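Local coordinates for protein phist (Plasmodium falciparum, PDB 4JLE) that binds the virulence factor PfEMP1 through its helical PHIST domain and travels with it to knobs on the surface of infected red cells, at the interface of chains A and B. Coordinates in Å, arbitrary orientation; residue numbers count along the deposited sequence, not the author numbering. Chains: chain A/B, Phist.

Contact 1: the interface of chains A and B. Residues chain A 85-86, 89-90; chain B 85-86, 89.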
loop_
_atom_site.group_PDB
_atom_site.type_symbol
_atom_site.label_atom_id
_atom_site.label_comp_id
_atom_site.label_asym_id
_atom_site.label_seq_id
_atom_site.Cartn_x
_atom_site.Cartn_y
_atom_site.Cartn_z
ATOM N N LYS A 85 1.133 -16.064 7.457
ATOM C CA LYS A 85 0.762 -15.546 6.137
ATOM C C LYS A 85 -0.025 -14.241 6.274
ATOM O O LYS A 85 0.353 -13.249 5.654
ATOM C CB LYS A 85 -0.037 -16.586 5.317
ATOM C CG LYS A 85 -0.426 -16.042 3.918
ATOM C CD LYS A 85 -1.006 -17.059 2.989
ATOM C CE LYS A 85 -1.256 -16.453 1.624
ATOM N NZ LYS A 85 -1.931 -17.419 0.720
ATOM N N PHE A 86 -1.067 -14.244 7.114
ATOM C CA PHE A 86 -1.890 -13.081 7.378
ATOM C C PHE A 86 -1.060 -11.914 7.991
ATOM O O PHE A 86 -1.185 -10.777 7.529
ATOM C CB PHE A 86 -3.099 -13.442 8.275
ATOM C CG PHE A 86 -4.060 -12.282 8.341
ATOM C CD1 PHE A 86 -4.736 -11.849 7.201
ATOM C CD2 PHE A 86 -4.202 -11.540 9.511
ATOM C CE1 PHE A 86 -5.576 -10.737 7.243
ATOM C CE2 PHE A 86 -5.060 -10.433 9.554
ATOM C CZ PHE A 86 -5.722 -10.021 8.412
ATOM N N PHE A 89 1.036 -10.160 5.309
ATOM C CA PHE A 89 0.275 -9.269 4.459
ATOM C C PHE A 89 -0.070 -7.974 5.233
ATOM O O PHE A 89 0.015 -6.913 4.640
ATOM C CB PHE A 89 -0.956 -10.005 3.885
ATOM C CG PHE A 89 -0.614 -10.825 2.658
ATOM C CD1 PHE A 89 -0.709 -10.278 1.385
ATOM C CD2 PHE A 89 -0.158 -12.136 2.779
ATOM C CE1 PHE A 89 -0.353 -11.023 0.251
ATOM C CE2 PHE A 89 0.191 -12.890 1.648
ATOM C CZ PHE A 89 0.092 -12.335 0.391
ATOM N N GLU A 90 -0.338 -8.045 6.553
ATOM C CA GLU A 90 -0.589 -6.844 7.365
ATOM C C GLU A 90 0.676 -5.971 7.430
ATOM O O GLU A 90 0.577 -4.770 7.227
ATOM C CB GLU A 90 -1.028 -7.209 8.784
ATOM C CG GLU A 90 -2.355 -7.935 8.868
ATOM C CD GLU A 90 -2.824 -8.012 10.301
ATOM O OE1 GLU A 90 -2.568 -9.051 10.948
ATOM O OE2 GLU A 90 -3.355 -6.997 10.807
ATOM N N LYS B 85 -9.603 -10.169 2.685
ATOM C CA LYS B 85 -8.463 -9.542 3.347
ATOM C C LYS B 85 -7.243 -9.575 2.400
ATOM O O LYS B 85 -6.763 -8.513 2.047
ATOM C CB LYS B 85 -8.175 -10.208 4.713
ATOM C CG LYS B 85 -9.266 -9.898 5.769
ATOM C CD LYS B 85 -9.118 -10.697 7.073
ATOM C CE LYS B 85 -10.331 -10.612 7.977
ATOM N NZ LYS B 85 -10.445 -11.791 8.880
ATOM N N PHE B 86 -6.842 -10.745 1.879
ATOM C CA PHE B 86 -5.677 -10.832 0.992
ATOM C C PHE B 86 -5.871 -10.103 -0.351
ATOM O O PHE B 86 -4.903 -9.564 -0.880
ATOM C CB PHE B 86 -5.253 -12.287 0.763
ATOM C CG PHE B 86 -4.764 -12.994 2.020
ATOM C CD1 PHE B 86 -3.667 -12.514 2.732
ATOM C CD2 PHE B 86 -5.337 -14.193 2.433
ATOM C CE1 PHE B 86 -3.203 -13.182 3.874
ATOM C CE2 PHE B 86 -4.859 -14.869 3.569
ATOM C CZ PHE B 86 -3.809 -14.346 4.290
ATOM N N PHE B 89 -5.189 -6.272 0.100
ATOM C CA PHE B 89 -3.738 -6.108 0.147
ATOM C C PHE B 89 -3.117 -6.088 -1.230
ATOM O O PHE B 89 -2.207 -5.308 -1.504
ATOM C CB PHE B 89 -3.125 -7.272 0.942
ATOM C CG PHE B 89 -3.366 -7.264 2.443
ATOM C CD1 PHE B 89 -2.980 -6.169 3.224
ATOM C CD2 PHE B 89 -3.864 -8.391 3.086
ATOM C CE1 PHE B 89 -3.154 -6.183 4.606
ATOM C CE2 PHE B 89 -4.053 -8.400 4.475
ATOM C CZ PHE B 89 -3.657 -7.313 5.229
#
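B:Phe86 pushes the rim of its ring against one face of A:Phe89. The planes are 68° apart and the centroids 4.8 Å apart, an edge-to-face pair. CD1 and CE1 do the touching, and B:Phe86 CE1 lies 3.4 Å from A:Phe89 CD2. B:Phe89, on the same helix, meets the same residue at its CB and backbone carbonyl, beside the ring. The CD2 atom at the rim of B:Phe89 packs 3.4 Å from A:Phe89 CB. One face of the B:Phe89 ring receives the backbone carbonyl of A:Phe89 instead of another ring. The oxygen is displaced toward the rim, with A:Phe89 O 3.3 Å from B:Phe89 CE1. The A:Phe86 ring closes the aromatic group. Its CG stands opposite the backbone N (chi1 -170°), whereas in B:Phe86 CG lies beside N (chi1 -65°). The paired helices therefore present this residue in two ways. In chain A the ring slants across the stem of B:Lys85, and A:Phe86 CE1 meets B:Lys85 CD at 3.5 Å. B:Phe86 CZ comes to the edge of the A:Phe86 ring, in its plane.

This aromatic centre is tight; the margins are looser and rely on aliphatic stems. A:Lys85 runs extended past B:Phe86 and touches it with methylenes, with A:Lys85 CG 3.8 Å from B:Phe86 CZ. Its terminal amine NZ continues past the rings. A:Glu90 adds a thin contact through CG and backbone atoms. Both chains contribute helix 77-110, and the patch forms part of a two-fold interface, possibly that of a dimer. On the glutamate side, A:Glu90 CG also sits over one face of A:Phe86, 3.7 Å above the ring plane and offset toward its rim.

Contact 2: the interface of chains A and B. Residues chain A 58, 61-62; chain B 138-139, 142-143, 146.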
loop_
_atom_site.group_PDB
_atom_site.type_symbol
_atom_site.label_atom_id
_atom_site.label_comp_id
_atom_site.label_asym_id
_atom_site.label_seq_id
_atom_site.Cartn_x
_atom_site.Cartn_y
_atom_site.Cartn_z
ATOM N N VAL A 58 13.475 -8.271 8.954
ATOM C CA VAL A 58 12.697 -7.989 10.172
ATOM C C VAL A 58 11.614 -9.067 10.340
ATOM O O VAL A 58 11.472 -9.622 11.430
ATOM C CB VAL A 58 12.075 -6.563 10.223
ATOM C CG1 VAL A 58 11.269 -6.358 11.513
ATOM C CG2 VAL A 58 13.138 -5.471 10.078
ATOM N N ASN A 61 13.052 -12.352 11.573
ATOM C CA ASN A 61 13.392 -12.220 12.976
ATOM C C ASN A 61 12.140 -12.374 13.863
ATOM O O ASN A 61 12.206 -13.055 14.889
ATOM C CB ASN A 61 14.127 -10.894 13.239
ATOM C CG ASN A 61 15.511 -10.834 12.599
ATOM O OD1 ASN A 61 16.105 -11.858 12.233
ATOM N ND2 ASN A 61 16.062 -9.636 12.440
ATOM N N ILE A 62 10.999 -11.801 13.438
ATOM C CA ILE A 62 9.754 -11.929 14.201
ATOM C C ILE A 62 9.331 -13.389 14.217
ATOM O O ILE A 62 9.044 -13.937 15.286
ATOM C CB ILE A 62 8.631 -11.005 13.633
ATOM C CG1 ILE A 62 9.017 -9.502 13.742
ATOM C CG2 ILE A 62 7.284 -11.285 14.361
ATOM C CD1 ILE A 62 8.237 -8.564 12.778
ATOM N N MET B 138 8.030 -1.772 13.678
ATOM C CA MET B 138 7.415 -2.966 13.083
ATOM C C MET B 138 7.836 -4.230 13.843
ATOM O O MET B 138 7.007 -5.117 14.085
ATOM C CB MET B 138 7.850 -3.058 11.597
ATOM C CG MET B 138 7.410 -4.317 10.871
ATOM S SD MET B 138 8.208 -4.512 9.257
ATOM C CE MET B 138 8.538 -6.229 9.289
ATOM N N PHE B 139 9.126 -4.304 14.223
ATOM C CA PHE B 139 9.678 -5.438 14.945
ATOM C C PHE B 139 8.964 -5.568 16.300
ATOM O O PHE B 139 8.399 -6.622 16.618
ATOM C CB PHE B 139 11.203 -5.290 15.148
ATOM C CG PHE B 139 11.811 -6.489 15.856
ATOM C CD1 PHE B 139 11.893 -7.715 15.223
ATOM C CD2 PHE B 139 12.251 -6.400 17.177
ATOM C CE1 PHE B 139 12.434 -8.818 15.870
ATOM C CE2 PHE B 139 12.779 -7.520 17.838
ATOM C CZ PHE B 139 12.867 -8.714 17.180
ATOM N N TRP B 142 4.792 -6.111 15.917
ATOM C CA TRP B 142 4.390 -7.423 15.440
ATOM C C TRP B 142 4.944 -8.535 16.291
ATOM O O TRP B 142 4.241 -9.538 16.471
ATOM C CB TRP B 142 4.720 -7.558 13.963
ATOM C CG TRP B 142 3.881 -6.558 13.225
ATOM C CD1 TRP B 142 4.165 -5.234 13.020
ATOM C CD2 TRP B 142 2.511 -6.729 12.879
ATOM N NE1 TRP B 142 3.070 -4.589 12.495
ATOM C CE2 TRP B 142 2.034 -5.483 12.412
ATOM C CE3 TRP B 142 1.639 -7.830 12.886
ATOM C CZ2 TRP B 142 0.730 -5.313 11.954
ATOM C CZ3 TRP B 142 0.361 -7.666 12.390
ATOM C CH2 TRP B 142 -0.097 -6.415 11.980
ATOM N N LYS B 143 6.113 -8.336 16.935
ATOM C CA LYS B 143 6.627 -9.354 17.851
ATOM C C LYS B 143 5.639 -9.516 19.000
ATOM O O LYS B 143 5.322 -10.629 19.387
ATOM C CB LYS B 143 8.016 -8.966 18.362
ATOM C CG LYS B 143 8.819 -10.106 18.940
ATOM C CD LYS B 143 10.117 -9.603 19.560
ATOM C CE LYS B 143 10.322 -10.185 20.940
ATOM N NZ LYS B 143 11.722 -10.053 21.394
ATOM N N LEU B 146 1.925 -11.019 17.665
ATOM C CA LEU B 146 1.989 -12.459 17.412
ATOM C C LEU B 146 2.339 -13.246 18.647
ATOM O O LEU B 146 1.793 -14.338 18.826
ATOM C CB LEU B 146 2.964 -12.746 16.286
ATOM C CG LEU B 146 2.520 -12.261 14.896
ATOM C CD1 LEU B 146 3.700 -12.144 13.959
ATOM C CD2 LEU B 146 1.507 -13.216 14.281
#
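A:Ile62 has CG1 beside its backbone N (chi1 -63°), while B:Phe139 has CG opposite N (chi1 -178°). These torsions send the two side chains past each other in opposite directions. A:Ile62 CG1 meets the ring alongside, 3.7 Å from B:Phe139 CD1.

Each branch of A:Ile62 has its own neighbours. The terminal methyl, A:Ile62 CD1, points toward the helix of chain B and lies 3.8 Å from B:Trp142 CB. Here the tryptophan offers its beta carbon and not its indole. The A:Ile62 and B:Leu146 side chains cross at about a right angle, with A:Ile62 CG2 3.7 Å from B:Leu146 CD1. This methyl also passes the partner backbone, where A:Ile62 CG2 lies 4.0 Å from B:Lys143 CA. The isoleucine thus rests on successive turns of the partner helix.

B:Phe139 reaches the other way, across the chain A helix. B:Phe139 CE1 lies 3.8 Å from A:Asn61 CB. The amide of A:Asn61 takes no part in that contact. A:Val58 adds its CG1 methyl, and A:Val58 CG1 is 3.8 Å from B:Phe139 CB. A:Val58 CG1 also lies 3.5 Å from B:Met138 CE. A bend at chi3 (139°) turns this thioether methyl toward the valine.

The contacts among these side chains are mainly apolar, and they run along one flank of each helix. This is a helix-to-helix packing patch within a two-fold interface, possibly of a dimer. Chain A supplies the long helix 37-72. Chain B supplies the middle of helix 117-163, the last helix of its helical PHIST domain.

The C-alpha centres of contact 1 and contact 2 are about 15 Å apart. They share no residue. Contact 1 pairs helix 77-110 of one chain with the same helix of the other. Contact 2 instead joins helix 37-72 of chain A to helix 117-163 of chain B. Together they engage all three long helices of the domain. Because the interface is two-fold symmetric, contact 2 recurs with the chains exchanged, while contact 1 matches like with like. The two chains thus pack along their lengths. This fits a dimer, but the structure alone does not show whether it forms in solution or bears on PfEMP1 binding.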